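Local coordinates for capsid protein VP1 (Human polyomavirus 12, PDB 6Y5Z) that probably forms the T=7 icosahedral capsid of the virus from disulfide-linked pentamers and probably takes part in attachment to the host cell, at residues Asn37-Tyr40 against Gly41-Glu44. Sequence-based numbering, arbitrary orientation.
Sequences NTWY and GFSE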
ATOM      1  N   ASN D  37       2.593 -21.451  31.531  1.00 16.55           N
ATOM      2  CA  ASN D  37       4.026 -21.288  31.191  1.00 17.41           C
ATOM      3  C   ASN D  37       4.365 -19.802  31.024  1.00 17.23           C
ATOM      4  O   ASN D  37       3.582 -19.073  30.402  1.00 16.14           O
ATOM      5  CB  ASN D  37       4.370 -22.142  29.974  1.00 17.07           C
ATOM      6  CG  ASN D  37       5.853 -22.203  29.720  1.00 18.93           C
ATOM      7  OD1 ASN D  37       6.503 -21.184  29.468  1.00 19.48           O
ATOM      8  ND2 ASN D  37       6.403 -23.402  29.849  1.00 22.22           N
ATOM      9  N   THR D  38       5.501 -19.369  31.567  1.00 17.30           N
ATOM     10  CA  THR D  38       5.936 -17.955  31.588  1.00 16.40           C
ATOM     11  C   THR D  38       6.067 -17.406  30.154  1.00 16.01           C
ATOM     12  O   THR D  38       6.056 -16.169  30.017  1.00 16.27           O
ATOM     13  CB  THR D  38       7.229 -17.822  32.397  1.00 16.80           C
ATOM     14  OG1 THR D  38       7.493 -16.461  32.731  1.00 17.61           O
ATOM     15  CG2 THR D  38       8.411 -18.439  31.676  1.00 17.59           C
ATOM     16  N   TRP D  39       6.242 -18.252  29.136  1.00 15.72           N
ATOM     17  CA  TRP D  39       6.365 -17.800  27.724  1.00 15.27           C
ATOM     18  C   TRP D  39       5.085 -18.094  26.936  1.00 15.00           C
ATOM     19  O   TRP D  39       5.151 -18.140  25.695  1.00 15.95           O
ATOM     20  CB  TRP D  39       7.607 -18.433  27.068  1.00 15.26           C
ATOM     21  CG  TRP D  39       8.859 -17.760  27.525  1.00 15.69           C
ATOM     22  CD1 TRP D  39       9.761 -18.220  28.448  1.00 15.25           C
ATOM     23  CD2 TRP D  39       9.330 -16.471  27.112  1.00 15.45           C
ATOM     24  NE1 TRP D  39      10.751 -17.300  28.628  1.00 15.84           N
ATOM     25  CE2 TRP D  39      10.522 -16.216  27.819  1.00 15.44           C
ATOM     26  CE3 TRP D  39       8.880 -15.529  26.188  1.00 15.08           C
ATOM     27  CZ2 TRP D  39      11.269 -15.057  27.624  1.00 16.31           C
ATOM     28  CZ3 TRP D  39       9.599 -14.373  26.025  1.00 16.24           C
ATOM     29  CH2 TRP D  39      10.791 -14.145  26.714  1.00 16.70           C
ATOM     30  N   TYR D  40       3.930 -18.217  27.585  1.00 15.08           N
ATOM     31  CA  TYR D  40       2.629 -18.405  26.890  1.00 13.66           C
ATOM     32  C   TYR D  40       2.385 -17.282  25.867  1.00 13.56           C
ATOM     33  O   TYR D  40       2.676 -16.109  26.199  1.00 13.96           O
ATOM     34  CB  TYR D  40       1.501 -18.361  27.909  1.00 14.63           C
ATOM     35  CG  TYR D  40       0.115 -18.688  27.409  1.00 13.04           C
ATOM     36  CD1 TYR D  40      -0.135 -19.780  26.601  1.00 13.44           C
ATOM     37  CD2 TYR D  40      -0.968 -17.943  27.859  1.00 13.60           C
ATOM     38  CE1 TYR D  40      -1.421 -20.117  26.201  1.00 13.70           C
ATOM     39  CE2 TYR D  40      -2.260 -18.273  27.469  1.00 13.71           C
ATOM     40  CZ  TYR D  40      -2.490 -19.352  26.635  1.00 13.87           C
ATOM     41  OH  TYR D  40      -3.784 -19.671  26.296  1.00 15.11           O
ATOM     42  N   GLY D  41       1.978 -17.650  24.655  1.00 14.21           N
ATOM     43  CA  GLY D  41       1.783 -16.682  23.557  1.00 13.84           C
ATOM     44  C   GLY D  41       3.001 -16.532  22.680  1.00 13.55           C
ATOM     45  O   GLY D  41       2.964 -15.718  21.735  1.00 13.39           O
ATOM     46  N   PHE D  42       4.051 -17.277  22.976  1.00 14.38           N
ATOM     47  CA  PHE D  42       5.307 -17.322  22.213  1.00 13.07           C
ATOM     48  C   PHE D  42       5.649 -18.777  21.897  1.00 13.75           C
ATOM     49  O   PHE D  42       5.061 -19.705  22.449  1.00 13.81           O
ATOM     50  CB  PHE D  42       6.467 -16.716  23.004  1.00 13.76           C
ATOM     51  CG  PHE D  42       6.354 -15.262  23.401  1.00 13.44           C
ATOM     52  CD1 PHE D  42       5.525 -14.858  24.443  1.00 13.32           C
ATOM     53  CD2 PHE D  42       7.146 -14.296  22.795  1.00 13.35           C
ATOM     54  CE1 PHE D  42       5.480 -13.522  24.824  1.00 13.23           C
ATOM     55  CE2 PHE D  42       7.108 -12.966  23.189  1.00 13.53           C
ATOM     56  CZ  PHE D  42       6.280 -12.577  24.215  1.00 13.32           C
ATOM     57  N   SER D  43       6.587 -18.971  20.984  1.00 13.66           N
ATOM     58  CA  SER D  43       7.247 -20.279  20.794  1.00 14.41           C
ATOM     59  C   SER D  43       8.398 -20.390  21.784  1.00 14.39           C
ATOM     60  O   SER D  43       8.902 -19.369  22.328  1.00 14.19           O
ATOM     61  CB  SER D  43       7.725 -20.479  19.351  1.00 14.13           C
ATOM     62  OG  SER D  43       8.915 -19.727  19.116  1.00 14.47           O
ATOM     63  N   GLU D  44       8.884 -21.613  21.923  1.00 16.48           N
ATOM     64  CA  GLU D  44      10.225 -21.868  22.489  1.00 17.66           C
ATOM     65  C   GLU D  44      11.273 -21.287  21.525  1.00 16.41           C
ATOM     66  O   GLU D  44      10.949 -21.025  20.334  1.00 16.72           O
ATOM     67  CB  GLU D  44      10.361 -23.368  22.752  1.00 21.41           C
ATOM     68  CG  GLU D  44      11.771 -23.821  23.032  1.00 24.14           C
TER
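Trp39 O accepts a hydrogen bond from Phe42 N at 3.1 Å. The bond is bent, with 136° at the hydrogen, and closes a type II beta turn from Trp39 to Phe42. Gly41 takes the third position with positive phi, as is usual in such a turn. The turn brings two aromatic rings together. The six-membered ring of Trp39 points its edge at one face of Phe42, a T-shaped stack with planes at 89° and centroids 5.1 Å apart. CZ3 of Trp39 sits almost over the middle of the phenyl ring, while CE3, 3.8 Å from Phe42 CG, is displaced toward the CG-CD1 rim. In both residues CG stands beside the backbone N (chi1 -61° in Phe42), which sets the two rings on the same side of the turn. Tyr40 O meets the edge of the Phe42 ring, 3.6 Å from CD1.

A type I turn from Asn37 to Tyr40 comes just before. Asn37 OD1 adds an Asx turn, taking Trp39 N on a lone pair at 3.0 Å in a nearly straight bond.

Gln166 of a neighbouring subunit donates to Tyr40 O, so this double turn is part of the pentamer interface. Within its own chain the segment lies in the long loop between strands 9-26 and 66-71. There Phe42 packs edge-to-face with Phe249 of strand 237-250, and Ser43 pairs with Phe259 of strand 257-276.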